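Local coordinates for protein N-deoxyribosyltransferase (Bacillus psychrosaccharolyticus, PDB 6EVS) that transfers 2-deoxyribose between nucleobases and serves as a biocatalyst for making modified nucleosides, at residues 18-31 with 119-131. Numbering follows the deposited sequence.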
# COMPACT_ATOMS: atom_id res chain seq x y z
N HIS A 18 23.00 22.12 8.69
CA HIS A 18 21.93 22.11 7.70
C HIS A 18 20.60 21.69 8.31
O HIS A 18 19.55 22.24 7.96
CB HIS A 18 22.30 21.19 6.53
CG HIS A 18 23.55 21.58 5.82
ND1 HIS A 18 24.56 20.68 5.52
CD2 HIS A 18 23.97 22.77 5.33
CE1 HIS A 18 25.54 21.30 4.89
NE2 HIS A 18 25.20 22.58 4.77
N VAL A 19 20.61 20.70 9.21
CA VAL A 19 19.38 20.27 9.87
C VAL A 19 18.78 21.42 10.68
O VAL A 19 17.57 21.67 10.65
CB VAL A 19 19.65 19.05 10.76
CG1 VAL A 19 18.48 18.80 11.73
CG2 VAL A 19 19.88 17.82 9.91
N SER A 20 19.63 22.15 11.40
CA SER A 20 19.19 23.28 12.22
C SER A 20 18.53 24.36 11.37
O SER A 20 17.50 24.93 11.76
CB SER A 20 20.40 23.84 12.98
OG SER A 20 20.06 25.01 13.70
N LYS A 21 19.13 24.68 10.23
CA LYS A 21 18.54 25.69 9.35
C LYS A 21 17.21 25.20 8.79
O LYS A 21 16.25 25.97 8.70
CB LYS A 21 19.51 26.04 8.22
CG LYS A 21 18.97 27.06 7.21
CD LYS A 21 18.57 28.36 7.90
CE LYS A 21 18.45 29.51 6.92
NZ LYS A 21 18.28 30.81 7.64
N ALA A 22 17.14 23.91 8.43
CA ALA A 22 15.89 23.35 7.92
C ALA A 22 14.79 23.42 8.98
O ALA A 22 13.65 23.80 8.67
CB ALA A 22 16.10 21.90 7.48
N GLU A 23 15.11 23.04 10.22
CA GLU A 23 14.14 23.13 11.30
C GLU A 23 13.63 24.56 11.44
O GLU A 23 12.42 24.80 11.47
CB GLU A 23 14.76 22.67 12.62
CG GLU A 23 15.10 21.18 12.71
CD GLU A 23 16.08 20.89 13.84
OE1 GLU A 23 16.62 21.87 14.42
OE2 GLU A 23 16.31 19.69 14.16
N GLN A 24 14.55 25.53 11.47
CA GLN A 24 14.18 26.93 11.65
C GLN A 24 13.33 27.43 10.49
O GLN A 24 12.32 28.11 10.69
CB GLN A 24 15.43 27.79 11.81
CG GLN A 24 15.20 29.27 11.49
CD GLN A 24 16.43 29.95 10.91
OE1 GLN A 24 16.39 30.50 9.80
NE2 GLN A 24 17.52 29.94 11.66
N VAL A 25 13.73 27.12 9.25
CA VAL A 25 13.01 27.65 8.10
C VAL A 25 11.61 27.05 8.04
O VAL A 25 10.61 27.78 7.88
CB VAL A 25 13.79 27.38 6.80
CG1 VAL A 25 12.89 27.57 5.58
CG2 VAL A 25 15.01 28.30 6.72
N LEU A 26 11.51 25.73 8.15
CA LEU A 26 10.21 25.08 7.98
C LEU A 26 9.27 25.41 9.13
O LEU A 26 8.06 25.53 8.92
CB LEU A 26 10.37 23.57 7.83
CG LEU A 26 11.19 23.11 6.62
CD1 LEU A 26 11.45 21.62 6.64
CD2 LEU A 26 10.49 23.51 5.32
N ARG A 27 9.81 25.57 10.35
CA ARG A 27 8.96 25.87 11.50
C ARG A 27 8.53 27.33 11.50
O ARG A 27 7.41 27.65 11.91
CB ARG A 27 9.70 25.52 12.80
CG ARG A 27 9.73 24.02 13.07
CD ARG A 27 10.33 23.67 14.45
NE ARG A 27 10.28 22.22 14.66
CZ ARG A 27 11.19 21.50 15.30
NH1 ARG A 27 12.25 22.10 15.83
NH2 ARG A 27 11.03 20.19 15.43
N ASP A 28 9.40 28.24 11.04
CA ASP A 28 9.00 29.63 10.92
C ASP A 28 7.92 29.82 9.86
O ASP A 28 7.20 30.82 9.89
CB ASP A 28 10.20 30.52 10.57
CG ASP A 28 11.19 30.63 11.71
OD1 ASP A 28 10.81 30.36 12.87
OD2 ASP A 28 12.36 31.00 11.44
N LEU A 29 7.81 28.89 8.92
CA LEU A 29 6.73 28.92 7.95
C LEU A 29 5.42 28.37 8.53
O LEU A 29 4.41 28.38 7.83
CB LEU A 29 7.13 28.12 6.70
CG LEU A 29 8.20 28.78 5.81
CD1 LEU A 29 8.79 27.77 4.83
CD2 LEU A 29 7.65 30.00 5.07
N GLY A 30 5.42 27.92 9.78
CA GLY A 30 4.23 27.42 10.43
C GLY A 30 4.05 25.92 10.37
O GLY A 30 3.03 25.41 10.87
N HIS A 31 5.00 25.19 9.79
CA HIS A 31 4.84 23.75 9.63
C HIS A 31 5.19 23.02 10.92
O HIS A 31 5.94 23.52 11.76
CB HIS A 31 5.71 23.25 8.48
CG HIS A 31 5.38 23.89 7.16
ND1 HIS A 31 4.19 23.68 6.50
CD2 HIS A 31 6.09 24.75 6.39
CE1 HIS A 31 4.18 24.38 5.38
NE2 HIS A 31 5.32 25.04 5.29
N GLU A 119 17.78 24.37 -4.04
CA GLU A 119 19.18 24.63 -3.71
C GLU A 119 19.38 25.93 -2.94
O GLU A 119 20.52 26.28 -2.65
CB GLU A 119 20.04 24.62 -4.98
CG GLU A 119 20.22 23.23 -5.60
CD GLU A 119 21.20 23.24 -6.76
OE1 GLU A 119 21.85 24.27 -6.93
OE2 GLU A 119 21.33 22.23 -7.48
N ASP A 120 18.30 26.62 -2.58
CA ASP A 120 18.41 27.83 -1.78
C ASP A 120 17.24 27.88 -0.83
O ASP A 120 16.13 27.47 -1.17
CB ASP A 120 18.45 29.09 -2.66
CG ASP A 120 18.54 30.38 -1.84
OD1 ASP A 120 18.33 31.46 -2.43
OD2 ASP A 120 18.85 30.31 -0.62
N TRP A 121 17.47 28.41 0.38
CA TRP A 121 16.39 28.40 1.36
C TRP A 121 15.31 29.43 1.01
O TRP A 121 14.14 29.21 1.31
CB TRP A 121 16.94 28.63 2.77
CG TRP A 121 17.65 27.41 3.30
CD1 TRP A 121 18.99 27.30 3.57
CD2 TRP A 121 17.08 26.14 3.59
NE1 TRP A 121 19.27 26.03 4.02
CE2 TRP A 121 18.12 25.30 4.03
CE3 TRP A 121 15.78 25.62 3.52
CZ2 TRP A 121 17.89 23.97 4.41
CZ3 TRP A 121 15.56 24.30 3.89
CH2 TRP A 121 16.61 23.49 4.33
N ASN A 122 15.67 30.53 0.33
CA ASN A 122 14.63 31.48 -0.05
C ASN A 122 13.64 30.86 -1.03
O ASN A 122 12.46 31.22 -1.03
CB ASN A 122 15.27 32.75 -0.60
CG ASN A 122 15.98 33.55 0.47
OD1 ASN A 122 17.20 33.53 0.57
ND2 ASN A 122 15.20 34.24 1.30
N ASP A 123 14.10 29.91 -1.85
CA ASP A 123 13.17 29.20 -2.73
C ASP A 123 12.21 28.35 -1.93
O ASP A 123 11.03 28.24 -2.28
CB ASP A 123 13.94 28.33 -3.72
CG ASP A 123 14.71 29.15 -4.74
OD1 ASP A 123 14.37 30.34 -4.92
OD2 ASP A 123 15.65 28.60 -5.35
N VAL A 124 12.70 27.71 -0.86
CA VAL A 124 11.81 26.98 0.05
C VAL A 124 10.86 27.95 0.74
O VAL A 124 9.69 27.62 0.98
CB VAL A 124 12.63 26.18 1.09
CG1 VAL A 124 11.68 25.46 2.05
CG2 VAL A 124 13.59 25.20 0.43
N GLU A 125 11.34 29.14 1.08
CA GLU A 125 10.50 30.09 1.81
C GLU A 125 9.35 30.60 0.96
O GLU A 125 8.30 30.96 1.50
CB GLU A 125 11.35 31.24 2.33
CG GLU A 125 12.03 30.88 3.64
CD GLU A 125 13.36 31.58 3.84
OE1 GLU A 125 14.16 31.08 4.65
OE2 GLU A 125 13.60 32.63 3.20
N ASN A 126 9.51 30.61 -0.37
CA ASN A 126 8.47 31.07 -1.28
C ASN A 126 7.63 29.93 -1.87
O ASN A 126 6.65 30.22 -2.55
CB ASN A 126 9.09 31.89 -2.41
CG ASN A 126 9.70 33.19 -1.92
OD1 ASN A 126 9.20 33.80 -0.97
ND2 ASN A 126 10.78 33.61 -2.57
N TYR A 127 8.00 28.68 -1.62
CA TYR A 127 7.26 27.54 -2.17
C TYR A 127 5.83 27.50 -1.64
O TYR A 127 5.59 27.74 -0.45
CB TYR A 127 7.99 26.24 -1.82
CG TYR A 127 7.42 25.00 -2.46
CD1 TYR A 127 7.67 24.71 -3.80
CD2 TYR A 127 6.63 24.12 -1.72
CE1 TYR A 127 7.15 23.55 -4.38
CE2 TYR A 127 6.12 22.97 -2.30
CZ TYR A 127 6.38 22.69 -3.62
OH TYR A 127 5.86 21.55 -4.19
N ASP A 128 4.88 27.18 -2.51
CA ASP A 128 3.47 27.07 -2.12
C ASP A 128 3.21 25.65 -1.64
O ASP A 128 2.94 24.75 -2.43
CB ASP A 128 2.56 27.44 -3.28
CG ASP A 128 1.12 27.67 -2.84
OD1 ASP A 128 0.71 27.13 -1.79
OD2 ASP A 128 0.39 28.39 -3.55
N PHE A 129 3.29 25.45 -0.32
CA PHE A 129 3.05 24.14 0.28
C PHE A 129 1.59 23.71 0.14
O PHE A 129 1.31 22.51 0.13
CB PHE A 129 3.43 24.17 1.76
CG PHE A 129 4.90 24.10 2.02
CD1 PHE A 129 5.69 25.24 1.91
CD2 PHE A 129 5.50 22.91 2.40
CE1 PHE A 129 7.05 25.19 2.18
CE2 PHE A 129 6.85 22.85 2.67
CZ PHE A 129 7.63 23.99 2.55
N ALA A 130 0.67 24.67 0.06
CA ALA A 130 -0.75 24.33 -0.03
C ALA A 130 -1.07 23.60 -1.33
O ALA A 130 -1.73 22.55 -1.32
CB ALA A 130 -1.60 25.60 0.09
N THR A 131 -0.60 24.14 -2.47
CA THR A 131 -0.88 23.56 -3.78
C THR A 131 0.17 22.56 -4.24
O THR A 131 -0.11 21.76 -5.15
CB THR A 131 -1.01 24.66 -4.83
OG1 THR A 131 0.19 25.44 -4.86
CG2 THR A 131 -2.19 25.57 -4.53
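In the flavodoxin-like alpha/beta fold of this deoxyribosyltransferase, helices 13-28 and 121-126 lie side by side on one face of the parallel sheet, and Trp121, in the first turn of the latter, packs on Lys21 and Ala22 of the former. The short helical axes run nearly parallel, at 25° and 10.2 Å at closest approach. The lysine chain and the indole point past one another: a methylene of the lysine lies over one face of the indole, with CG 3.6 Å from the centroid of the five-membered ring, a CH-pi contact. Setting CG trans to the backbone N (chi1 178°) and bending the chain at the next bond carries the amine past the ring to Gln24, where Lys21 NZ donates to OE1 at 2.9 Å. Ala22 CB meets the far end of the indole at CH2 (3.6 Å), while Phe99 stacks on the same ring system from the rest of the chain.

One turn on, Val25 lies across the side chain of Glu125 and also touches Trp121; its CG2 is 3.6 Å from Glu125 OE1. Deeper, Leu26 CD2 sits 4.0 Å from both Val124 CG1 and Phe129 CZ, and Phe70 of strand 68-72 touches both Leu26 and Val124 from the sheet side.

Beyond the Schellman motif at Gly30, His31 sets NE2 over the centre of the Phe129 ring, 3.4 Å from CD1, the two rings inclined at 45°. Tyr127 lies against the other phenyl face, and His31 ND1 is hydrogen-bonded to Ala2 N, which, with the phenyl contact, would restrain the imidazole's rotation.

No hydrogen bond joins the two segments, so their cohesion rests on dispersion and ring-face contacts, with Lys21 NZ bonded to Gln24 of its own helix and His31 ND1 to Ala2 outside both segments.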